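Local structure of bifunctional protein PutA (5UR2) at residues 305-308 and 309-313; 322-326 and 327-331; 675-678 and 679-682. The protein probably oxidises L-proline to L-glutamate in two steps through a flavin-dependent proline dehydrogenase and an NAD-dependent L-glutamate gamma-semialdehyde dehydrogenase on one chain. All coordinates share one frame; numbering follows the deposited sequence.

Contact 1: 305-308 and 309-313; sequences AYWD and YETIE. With P5F (N-propargylglycine-modified flavin adenine dinucleotide), chain F.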
loop_
_atom_site.group_PDB
_atom_site.type_symbol
_atom_site.label_atom_id
_atom_site.label_comp_id
_atom_site.label_asym_id
_atom_site.label_seq_id
_atom_site.Cartn_x
_atom_site.Cartn_y
_atom_site.Cartn_z
ATOM N N ALA B 305 -0.348 3.146 -43.144
ATOM C CA ALA B 305 -0.488 4.474 -42.538
ATOM C C ALA B 305 -0.842 4.461 -41.052
ATOM O O ALA B 305 -0.898 5.532 -40.440
ATOM C CB ALA B 305 -1.563 5.289 -43.282
ATOM N N TYR B 306 -1.118 3.304 -40.457
ATOM C CA TYR B 306 -1.671 3.290 -39.105
ATOM C C TYR B 306 -0.755 2.572 -38.108
ATOM O O TYR B 306 -1.233 1.930 -37.170
ATOM C CB TYR B 306 -3.072 2.668 -39.111
ATOM C CG TYR B 306 -4.012 3.260 -40.159
ATOM C CD1 TYR B 306 -4.750 4.411 -39.888
ATOM C CD2 TYR B 306 -4.170 2.661 -41.409
ATOM C CE1 TYR B 306 -5.607 4.963 -40.842
ATOM C CE2 TYR B 306 -5.017 3.200 -42.366
ATOM C CZ TYR B 306 -5.740 4.350 -42.077
ATOM O OH TYR B 306 -6.583 4.897 -43.020
ATOM N N TRP B 307 0.567 2.688 -38.292
ATOM C CA TRP B 307 1.499 1.850 -37.540
ATOM C C TRP B 307 1.393 2.112 -36.040
ATOM O O TRP B 307 1.205 1.180 -35.255
ATOM C CB TRP B 307 2.938 2.058 -38.023
ATOM C CG TRP B 307 3.860 1.039 -37.407
ATOM C CD1 TRP B 307 4.146 -0.193 -37.899
ATOM C CD2 TRP B 307 4.570 1.150 -36.164
ATOM N NE1 TRP B 307 5.009 -0.854 -37.056
ATOM C CE2 TRP B 307 5.289 -0.053 -35.984
ATOM C CE3 TRP B 307 4.674 2.155 -35.190
ATOM C CZ2 TRP B 307 6.103 -0.287 -34.872
ATOM C CZ3 TRP B 307 5.483 1.925 -34.079
ATOM C CH2 TRP B 307 6.193 0.713 -33.934
ATOM N N ASP B 308 1.554 3.371 -35.621
ATOM C CA ASP B 308 1.422 3.705 -34.201
ATOM C C ASP B 308 0.060 3.294 -33.656
ATOM O O ASP B 308 -0.034 2.703 -32.574
ATOM C CB ASP B 308 1.642 5.202 -33.970
ATOM C CG ASP B 308 3.064 5.628 -34.250
ATOM O OD1 ASP B 308 3.961 5.264 -33.465
ATOM O OD2 ASP B 308 3.283 6.327 -35.258
ATOM N N TYR B 309 -1.015 3.623 -34.386
ATOM C CA TYR B 309 -2.358 3.245 -33.946
ATOM C C TYR B 309 -2.472 1.740 -33.719
ATOM O O TYR B 309 -3.019 1.295 -32.698
ATOM C CB TYR B 309 -3.407 3.718 -34.959
ATOM C CG TYR B 309 -4.787 3.144 -34.703
ATOM C CD1 TYR B 309 -5.672 3.751 -33.806
ATOM C CD2 TYR B 309 -5.209 1.983 -35.350
ATOM C CE1 TYR B 309 -6.952 3.212 -33.578
ATOM C CE2 TYR B 309 -6.476 1.443 -35.123
ATOM C CZ TYR B 309 -7.343 2.066 -34.243
ATOM O OH TYR B 309 -8.589 1.517 -34.021
ATOM N N GLU B 310 -1.965 0.934 -34.660
ATOM C CA GLU B 310 -2.144 -0.511 -34.542
ATOM C C GLU B 310 -1.390 -1.086 -33.339
ATOM O O GLU B 310 -1.911 -1.976 -32.649
ATOM C CB GLU B 310 -1.706 -1.219 -35.829
ATOM C CG GLU B 310 -2.462 -0.842 -37.124
ATOM C CD GLU B 310 -3.952 -1.186 -37.123
ATOM O OE1 GLU B 310 -4.451 -1.808 -36.162
ATOM O OE2 GLU B 310 -4.627 -0.833 -38.108
ATOM N N THR B 311 -0.172 -0.606 -33.058
ATOM C CA THR B 311 0.534 -1.134 -31.888
ATOM C C THR B 311 -0.157 -0.704 -30.595
ATOM O O THR B 311 -0.269 -1.497 -29.654
ATOM C CB THR B 311 1.999 -0.693 -31.876
ATOM O OG1 THR B 311 2.069 0.725 -31.718
ATOM C CG2 THR B 311 2.709 -1.109 -33.188
ATOM N N ILE B 312 -0.666 0.530 -30.543
ATOM C CA ILE B 312 -1.355 1.000 -29.337
ATOM C C ILE B 312 -2.663 0.234 -29.143
ATOM O O ILE B 312 -2.953 -0.280 -28.057
ATOM C CB ILE B 312 -1.595 2.519 -29.420
ATOM C CG1 ILE B 312 -0.272 3.277 -29.363
ATOM C CG2 ILE B 312 -2.503 3.001 -28.295
ATOM C CD1 ILE B 312 -0.406 4.754 -29.764
ATOM N N GLU B 313 -3.456 0.127 -30.208
ATOM C CA GLU B 313 -4.734 -0.578 -30.143
ATOM C C GLU B 313 -4.552 -2.030 -29.717
ATOM O O GLU B 313 -5.252 -2.522 -28.828
ATOM C CB GLU B 313 -5.427 -0.497 -31.505
ATOM C CG GLU B 313 -6.801 -1.128 -31.541
ATOM C CD GLU B 313 -7.838 -0.344 -30.745
ATOM O OE1 GLU B 313 -7.553 0.800 -30.310
ATOM O OE2 GLU B 313 -8.944 -0.889 -30.551
HETATM P PA P5F F . 9.313 4.336 -45.861
HETATM O O1A P5F F . 10.299 3.477 -46.722
HETATM O O2A P5F F . 9.886 5.289 -44.935
HETATM O O5B P5F F . 8.428 3.550 -44.932
HETATM C C5B P5F F . 7.731 4.079 -43.810
HETATM C C4B P5F F . 6.686 3.046 -43.358
HETATM O O4B P5F F . 7.243 1.929 -42.708
HETATM C C3B P5F F . 5.625 3.527 -42.412
HETATM O O3B P5F F . 4.642 4.256 -43.041
HETATM C C2B P5F F . 5.113 2.266 -41.841
HETATM O O2B P5F F . 4.208 1.699 -42.725
HETATM C C1B P5F F . 6.330 1.414 -41.779
HETATM N N9A P5F F . 6.976 1.394 -40.491
HETATM C C8A P5F F . 7.472 2.470 -39.767
HETATM N N7A P5F F . 8.014 2.007 -38.634
HETATM C C5A P5F F . 7.906 0.616 -38.583
HETATM C C6A P5F F . 8.262 -0.371 -37.667
HETATM N N6A P5F F . 8.930 -0.028 -36.443
HETATM N N1A P5F F . 7.985 -1.666 -37.915
HETATM C C2A P5F F . 7.364 -2.038 -39.054
HETATM N N3A P5F F . 6.977 -1.092 -39.957
HETATM C C4A P5F F . 7.229 0.209 -39.766
HETATM N N1 P5F F . -1.453 3.715 -46.324
HETATM C C2 P5F F . -2.527 2.844 -45.911
HETATM O O2 P5F F . -2.360 2.103 -44.763
HETATM N N3 P5F F . -3.733 2.742 -46.678
HETATM C C4 P5F F . -3.933 3.488 -47.866
HETATM O O4 P5F F . -5.137 3.340 -48.567
HETATM C C4X P5F F . -2.804 4.415 -48.298
HETATM N N5 P5F F . -2.953 5.330 -49.428
HETATM C C5X P5F F . -1.699 5.836 -50.019
HETATM C C6 P5F F . -1.679 6.296 -51.441
HETATM C C7 P5F F . -0.458 6.700 -52.037
HETATM C C7M P5F F . -0.452 7.162 -53.478
HETATM C C8 P5F F . 0.758 6.669 -51.288
HETATM C C8M P5F F . 2.075 7.087 -51.890
HETATM C C9 P5F F . 0.748 6.232 -49.943
HETATM C C9A P5F F . -0.532 5.809 -49.308
HETATM N N10 P5F F . -0.534 5.336 -47.921
HETATM C C10 P5F F . -1.632 4.496 -47.532
HETATM C "C1'" P5F F . 0.614 5.531 -47.002
HETATM C "C2'" P5F F . 1.699 4.470 -47.186
HETATM O "O2'" P5F F . 1.206 3.260 -46.753
HETATM C "C3'" P5F F . 3.017 4.764 -46.467
HETATM O "O3'" P5F F . 2.774 4.810 -45.111
HETATM C "C4'" P5F F . 3.689 6.071 -46.860
HETATM O "O4'" P5F F . 3.328 6.339 -48.171
HETATM C "C5'" P5F F . 5.211 6.130 -46.624
HETATM O "O5'" P5F F . 5.887 4.928 -46.939
HETATM P P P5F F . 7.318 4.825 -47.694
HETATM O O1P P5F F . 7.606 3.535 -48.554
HETATM O O2P P5F F . 7.346 6.218 -48.428
HETATM O O3P P5F F . 8.376 5.281 -46.525
HETATM C C21 P5F F . -4.754 6.832 -48.266
HETATM C C22 P5F F . -3.892 6.055 -48.958
HETATM C C23 P5F F . -6.078 6.269 -47.720
#
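Asp308 O in the first turn of helix 307-317 is gripped by two donors, Ile312 N at 3.0 Å and, also at 3.0 Å, Thr311 OG1. The bond from Ile312 N is one of the regular helical series; the hydroxyl comes in from the side, its oxygen 30° out of the carbonyl plane. With OG1 lodged between the backbone N and the carbonyl carbon (chi1 65°), the methyl branch of Thr311 is directed at Trp307. There CG2 lies over the six-membered ring, 3.8 Å from its centroid and 9° off the ring normal, a CH-pi contact. The opposite indole face carries the adenine of the modified flavin, with Trp307 CE2 3.4 Å from C6A, while NE1 is hydrogen-bonded to Tyr324 O.

Tyr306 occupies the N-cap position, and its carbonyl O takes the first helical bond, from Glu310 N at 2.8 Å. The Glu310 chain bends back at CG, which passes 3.0 Å from Tyr306 O, and its carboxylate OE2 is held by Tyr243 N. One residue earlier, Ala305 N donates to the flavin O2 at 2.8 Å. An N-H bound to this pyrimidine carbonyl would probably favour negative charge on that side of the reduced flavin. The same short run of chain thus meets both ends of the cofactor, with a polar bond at the isoalloxazine and an indole face at the adenine.

Contact 2: 322-326 and 327-331; sequences PVYTN and KAESD. With P5F (N-propargylglycine-modified flavin adenine dinucleotide), chain F.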
loop_
_atom_site.group_PDB
_atom_site.type_symbol
_atom_site.label_atom_id
_atom_site.label_comp_id
_atom_site.label_asym_id
_atom_site.label_seq_id
_atom_site.Cartn_x
_atom_site.Cartn_y
_atom_site.Cartn_z
ATOM N N PRO B 322 -0.826 -6.720 -35.216
ATOM C CA PRO B 322 -0.937 -7.147 -36.619
ATOM C C PRO B 322 0.129 -6.586 -37.548
ATOM O O PRO B 322 0.265 -7.101 -38.667
ATOM C CB PRO B 322 -2.334 -6.650 -37.032
ATOM C CG PRO B 322 -2.525 -5.442 -36.240
ATOM C CD PRO B 322 -1.877 -5.740 -34.879
ATOM N N VAL B 323 0.865 -5.553 -37.147
ATOM C CA VAL B 323 1.941 -4.999 -37.968
ATOM C C VAL B 323 3.261 -5.618 -37.535
ATOM O O VAL B 323 3.417 -6.070 -36.394
ATOM C CB VAL B 323 2.003 -3.457 -37.892
ATOM C CG1 VAL B 323 0.788 -2.837 -38.578
ATOM C CG2 VAL B 323 2.077 -2.991 -36.434
ATOM N N TYR B 324 4.208 -5.689 -38.474
ATOM C CA TYR B 324 5.594 -5.903 -38.088
ATOM C C TYR B 324 6.029 -4.755 -37.203
ATOM O O TYR B 324 5.542 -3.630 -37.344
ATOM C CB TYR B 324 6.528 -5.963 -39.307
ATOM C CG TYR B 324 6.203 -7.035 -40.294
ATOM C CD1 TYR B 324 6.465 -8.375 -40.009
ATOM C CD2 TYR B 324 5.619 -6.719 -41.519
ATOM C CE1 TYR B 324 6.174 -9.381 -40.942
ATOM C CE2 TYR B 324 5.306 -7.705 -42.442
ATOM C CZ TYR B 324 5.583 -9.028 -42.151
ATOM O OH TYR B 324 5.283 -9.986 -43.078
ATOM N N THR B 325 6.957 -5.030 -36.289
ATOM C CA THR B 325 7.472 -3.959 -35.449
ATOM C C THR B 325 8.958 -3.703 -35.686
ATOM O O THR B 325 9.551 -2.867 -35.003
ATOM C CB THR B 325 7.173 -4.243 -33.971
ATOM O OG1 THR B 325 7.637 -5.544 -33.624
ATOM C CG2 THR B 325 5.655 -4.166 -33.725
ATOM N N ASN B 326 9.560 -4.364 -36.666
ATOM C CA ASN B 326 10.878 -4.018 -37.188
ATOM C C ASN B 326 10.666 -3.438 -38.582
ATOM O O ASN B 326 10.093 -4.105 -39.453
ATOM C CB ASN B 326 11.767 -5.266 -37.201
ATOM C CG ASN B 326 13.074 -5.087 -37.985
ATOM O OD1 ASN B 326 13.438 -3.996 -38.405
ATOM N ND2 ASN B 326 13.797 -6.188 -38.150
ATOM N N LYS B 327 11.114 -2.199 -38.797
ATOM C CA LYS B 327 10.742 -1.528 -40.040
ATOM C C LYS B 327 11.324 -2.242 -41.264
ATOM O O LYS B 327 10.722 -2.214 -42.344
ATOM C CB LYS B 327 11.173 -0.059 -39.999
ATOM C CG LYS B 327 10.497 0.793 -41.091
ATOM C CD LYS B 327 11.470 1.077 -42.261
ATOM C CE LYS B 327 10.782 1.867 -43.383
ATOM N NZ LYS B 327 11.712 2.091 -44.543
ATOM N N ALA B 328 12.488 -2.877 -41.115
ATOM C CA ALA B 328 13.055 -3.660 -42.204
ATOM C C ALA B 328 12.168 -4.849 -42.578
ATOM O O ALA B 328 12.184 -5.276 -43.741
ATOM C CB ALA B 328 14.475 -4.121 -41.844
ATOM N N GLU B 329 11.403 -5.404 -41.624
ATOM C CA GLU B 329 10.426 -6.440 -41.981
ATOM C C GLU B 329 9.399 -5.911 -42.972
ATOM O O GLU B 329 9.026 -6.612 -43.917
ATOM C CB GLU B 329 9.684 -6.977 -40.756
ATOM C CG GLU B 329 10.445 -7.934 -39.880
ATOM C CD GLU B 329 9.599 -8.456 -38.721
ATOM O OE1 GLU B 329 9.127 -7.645 -37.889
ATOM O OE2 GLU B 329 9.385 -9.685 -38.666
ATOM N N SER B 330 8.911 -4.681 -42.766
ATOM C CA SER B 330 7.940 -4.114 -43.703
ATOM C C SER B 330 8.549 -3.923 -45.091
ATOM O O SER B 330 7.948 -4.307 -46.103
ATOM C CB SER B 330 7.402 -2.792 -43.169
ATOM O OG SER B 330 6.653 -3.003 -41.996
ATOM N N ASP B 331 9.755 -3.349 -45.157
ATOM C CA ASP B 331 10.423 -3.177 -46.442
ATOM C C ASP B 331 10.623 -4.527 -47.127
ATOM O O ASP B 331 10.274 -4.703 -48.301
ATOM C CB ASP B 331 11.781 -2.495 -46.245
ATOM C CG ASP B 331 11.670 -1.029 -45.790
ATOM O OD1 ASP B 331 10.589 -0.402 -45.900
ATOM O OD2 ASP B 331 12.702 -0.498 -45.331
HETATM P PA P5F F . 9.313 4.336 -45.861
HETATM O O1A P5F F . 10.299 3.477 -46.722
HETATM O O2A P5F F . 9.886 5.289 -44.935
HETATM O O5B P5F F . 8.428 3.550 -44.932
HETATM C C5B P5F F . 7.731 4.079 -43.810
HETATM C C4B P5F F . 6.686 3.046 -43.358
HETATM O O4B P5F F . 7.243 1.929 -42.708
HETATM C C3B P5F F . 5.625 3.527 -42.412
HETATM O O3B P5F F . 4.642 4.256 -43.041
HETATM C C2B P5F F . 5.113 2.266 -41.841
HETATM O O2B P5F F . 4.208 1.699 -42.725
HETATM C C1B P5F F . 6.330 1.414 -41.779
HETATM N N9A P5F F . 6.976 1.394 -40.491
HETATM C C8A P5F F . 7.472 2.470 -39.767
HETATM N N7A P5F F . 8.014 2.007 -38.634
HETATM C C5A P5F F . 7.906 0.616 -38.583
HETATM C C6A P5F F . 8.262 -0.371 -37.667
HETATM N N6A P5F F . 8.930 -0.028 -36.443
HETATM N N1A P5F F . 7.985 -1.666 -37.915
HETATM C C2A P5F F . 7.364 -2.038 -39.054
HETATM N N3A P5F F . 6.977 -1.092 -39.957
HETATM C C4A P5F F . 7.229 0.209 -39.766
HETATM N N1 P5F F . -1.453 3.715 -46.324
HETATM C C2 P5F F . -2.527 2.844 -45.911
HETATM O O2 P5F F . -2.360 2.103 -44.763
HETATM N N3 P5F F . -3.733 2.742 -46.678
HETATM C C4 P5F F . -3.933 3.488 -47.866
HETATM O O4 P5F F . -5.137 3.340 -48.567
HETATM C C4X P5F F . -2.804 4.415 -48.298
HETATM N N5 P5F F . -2.953 5.330 -49.428
HETATM C C5X P5F F . -1.699 5.836 -50.019
HETATM C C6 P5F F . -1.679 6.296 -51.441
HETATM C C7 P5F F . -0.458 6.700 -52.037
HETATM C C7M P5F F . -0.452 7.162 -53.478
HETATM C C8 P5F F . 0.758 6.669 -51.288
HETATM C C8M P5F F . 2.075 7.087 -51.890
HETATM C C9 P5F F . 0.748 6.232 -49.943
HETATM C C9A P5F F . -0.532 5.809 -49.308
HETATM N N10 P5F F . -0.534 5.336 -47.921
HETATM C C10 P5F F . -1.632 4.496 -47.532
HETATM C "C1'" P5F F . 0.614 5.531 -47.002
HETATM C "C2'" P5F F . 1.699 4.470 -47.186
HETATM O "O2'" P5F F . 1.206 3.260 -46.753
HETATM C "C3'" P5F F . 3.017 4.764 -46.467
HETATM O "O3'" P5F F . 2.774 4.810 -45.111
HETATM C "C4'" P5F F . 3.689 6.071 -46.860
HETATM O "O4'" P5F F . 3.328 6.339 -48.171
HETATM C "C5'" P5F F . 5.211 6.130 -46.624
HETATM O "O5'" P5F F . 5.887 4.928 -46.939
HETATM P P P5F F . 7.318 4.825 -47.694
HETATM O O1P P5F F . 7.606 3.535 -48.554
HETATM O O2P P5F F . 7.346 6.218 -48.428
HETATM O O3P P5F F . 8.376 5.281 -46.525
HETATM C C21 P5F F . -4.754 6.832 -48.266
HETATM C C22 P5F F . -3.892 6.055 -48.958
HETATM C C23 P5F F . -6.078 6.269 -47.720
#
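Asn326 is the N-cap of helix 327-343, its OD1 accepting from Ala328 N at 3.1 Å. The donor stands above the amide carbonyl plane. Asn326 O reaches on to Glu329 N in a weak bond, and the side chain of Glu329 then runs back along the residues that precede the helix. Its CB sits 3.2 Å from Asn326 O and also packs on Tyr324 CG. CG follows at 4.0 Å from Asn326 CB, and CD arrives 3.4 Å from Tyr324 CD1. At the tip OE1 touches Tyr324 CB while OE2 lies by CD1, the carboxylate plane turned 60° from the phenol ring; OE1 is hydrogen-bonded to Thr454 OG1.

The same capped turn frames the adenosine half of the flavin. Thr325 O accepts a weak bond from the adenine N6A, and Ser330 OG donates to N3A at 2.8 Å. Lys327 lays CB and CG against the adenine; a bend at chi2 (-103°) then carries its chain along the ribose toward the diphosphate. Its ammonium group is shared: NZ lies 2.9 Å from the phosphate oxygen O1A and forms a salt bridge with Asp331, 2.9 Å from OD2 on that oxygen's syn lone pair, with a weak second bond to OD1.

Contact 3: 675-678 and 679-682; sequences WGLM and KMIQ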
loop_
_atom_site.group_PDB
_atom_site.type_symbol
_atom_site.label_atom_id
_atom_site.label_comp_id
_atom_site.label_asym_id
_atom_site.label_seq_id
_atom_site.Cartn_x
_atom_site.Cartn_y
_atom_site.Cartn_z
ATOM N N TRP B 675 -26.706 -18.309 -10.974
ATOM C CA TRP B 675 -26.729 -19.762 -10.878
ATOM C C TRP B 675 -25.546 -20.363 -11.622
ATOM O O TRP B 675 -24.849 -21.240 -11.095
ATOM C CB TRP B 675 -28.075 -20.248 -11.414
ATOM C CG TRP B 675 -28.271 -21.707 -11.739
ATOM C CD1 TRP B 675 -28.383 -22.252 -12.988
ATOM C CD2 TRP B 675 -28.480 -22.783 -10.812
ATOM N NE1 TRP B 675 -28.635 -23.606 -12.897
ATOM C CE2 TRP B 675 -28.696 -23.955 -11.572
ATOM C CE3 TRP B 675 -28.499 -22.870 -9.412
ATOM C CZ2 TRP B 675 -28.913 -25.203 -10.979
ATOM C CZ3 TRP B 675 -28.722 -24.111 -8.824
ATOM C CH2 TRP B 675 -28.917 -25.262 -9.609
ATOM N N GLY B 676 -25.252 -19.840 -12.816
ATOM C CA GLY B 676 -24.049 -20.261 -13.511
ATOM C C GLY B 676 -22.791 -20.003 -12.700
ATOM O O GLY B 676 -21.888 -20.841 -12.663
ATOM N N LEU B 677 -22.724 -18.851 -12.011
ATOM C CA LEU B 677 -21.561 -18.573 -11.168
ATOM C C LEU B 677 -21.422 -19.605 -10.057
ATOM O O LEU B 677 -20.316 -20.093 -9.787
ATOM C CB LEU B 677 -21.633 -17.158 -10.578
ATOM C CG LEU B 677 -20.506 -16.798 -9.590
ATOM C CD1 LEU B 677 -19.116 -16.767 -10.240
ATOM C CD2 LEU B 677 -20.769 -15.461 -8.891
ATOM N N MET B 678 -22.534 -19.952 -9.401
ATOM C CA MET B 678 -22.467 -20.914 -8.303
ATOM C C MET B 678 -21.989 -22.285 -8.787
ATOM O O MET B 678 -21.207 -22.959 -8.103
ATOM C CB MET B 678 -23.839 -21.026 -7.627
ATOM C CG MET B 678 -23.837 -21.899 -6.373
ATOM S SD MET B 678 -22.712 -21.283 -5.135
ATOM C CE MET B 678 -22.520 -22.725 -4.087
ATOM N N LYS B 679 -22.438 -22.708 -9.971
ATOM C CA LYS B 679 -22.026 -24.006 -10.507
ATOM C C LYS B 679 -20.530 -24.032 -10.792
ATOM O O LYS B 679 -19.868 -25.068 -10.619
ATOM C CB LYS B 679 -22.830 -24.320 -11.775
ATOM C CG LYS B 679 -24.269 -24.730 -11.465
ATOM C CD LYS B 679 -24.261 -25.909 -10.487
ATOM C CE LYS B 679 -25.596 -26.127 -9.798
ATOM N NZ LYS B 679 -25.433 -27.002 -8.583
ATOM N N MET B 680 -19.988 -22.907 -11.267
ATOM C CA MET B 680 -18.558 -22.816 -11.512
ATOM C C MET B 680 -17.790 -22.777 -10.197
ATOM O O MET B 680 -16.722 -23.390 -10.074
ATOM C CB MET B 680 -18.241 -21.577 -12.362
ATOM C CG MET B 680 -18.908 -21.555 -13.735
ATOM S SD MET B 680 -18.326 -20.226 -14.819
ATOM C CE MET B 680 -19.026 -18.755 -14.080
ATOM N N ILE B 681 -18.343 -22.093 -9.195
ATOM C CA ILE B 681 -17.729 -22.082 -7.873
ATOM C C ILE B 681 -17.647 -23.495 -7.325
ATOM O O ILE B 681 -16.590 -23.931 -6.853
ATOM C CB ILE B 681 -18.509 -21.136 -6.932
ATOM C CG1 ILE B 681 -18.125 -19.671 -7.205
ATOM C CG2 ILE B 681 -18.304 -21.492 -5.467
ATOM C CD1 ILE B 681 -19.090 -18.687 -6.625
ATOM N N GLN B 682 -18.731 -24.262 -7.454
ATOM C CA GLN B 682 -18.696 -25.654 -7.022
ATOM C C GLN B 682 -17.690 -26.452 -7.837
ATOM O O GLN B 682 -16.937 -27.257 -7.279
ATOM C CB GLN B 682 -20.087 -26.287 -7.130
ATOM C CG GLN B 682 -21.112 -25.692 -6.144
ATOM C CD GLN B 682 -22.477 -26.376 -6.232
ATOM O OE1 GLN B 682 -23.300 -26.040 -7.072
ATOM N NE2 GLN B 682 -22.723 -27.317 -5.340
#
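Helix 671-684 is the crossover helix of a beta-alpha-beta unit, between strands 661-665 and 691-693 of the Rossmann-type part of the aldehyde dehydrogenase region, and Trp675 and Lys679 meet one turn apart on it. The aliphatic end of Lys679 lies across one face of the indole: CE is 3.8 Å from the centroid of the six-membered ring and 25° off its normal, a CH-pi contact displaced toward CH2, which it approaches to 3.4 Å. Trp675 presents this face because CG stands opposite the backbone N (chi1 166°), which carries the ring outward from the helix, its six-membered part leaning a little toward the next turn, where Lys679 lies. The lysine chain bends at CG and then runs nearly straight, so that NZ passes the rim of the ring and donates to Gln682 OE1 at 2.8 Å. The same ammonium group forms a salt bridge with Glu505. Held at both the amide and the carboxylate, it has little freedom to swing away from the indole.

Met678 lies next to this polar pair, its methyl CE 3.9 Å from Gln682 CG. A separate apolar contact brings Leu677 CG to within 3.8 Å of Ile681 CD1, the two branched chains crossing at a slant. Met680 folds back over the turn instead: its CG comes 3.2 Å from Gly676 O and its CE 3.9 Å from Leu677 CA. Beneath the side chains run four successive helical bonds, from Lys679 N to Trp675 O through Gln682 N to Met678 O.

The residues divide among several neighbours. Trp675 and Met678 rest on strands 495-501 and 691-693, Lys679 is tied to strand 504-506, Ile681 packs on Ile691 and Phe686, and Leu677 and Met680 face helix 554-570.

In the fold
Contacts 1 and 2 are neighbours in the proline dehydrogenase barrel, their centres 12 Å apart. They belong to consecutive helices, 307-317 and 327-343, which follow the fifth barrel strand, 298-302, and precede the sixth, 349-353. Besides the Trp307 to Tyr324 bond, methyl packing between Thr311 and Val323 joins them, and both border the same modified flavin. Contact 3 comes much later in the chain, in the aldehyde dehydrogenase region, about 40 Å from contact 1 and 45 Å from contact 2 between centres, and touches neither. The first two thus contribute to one cofactor site, whereas the third belongs to the framework of the second catalytic unit.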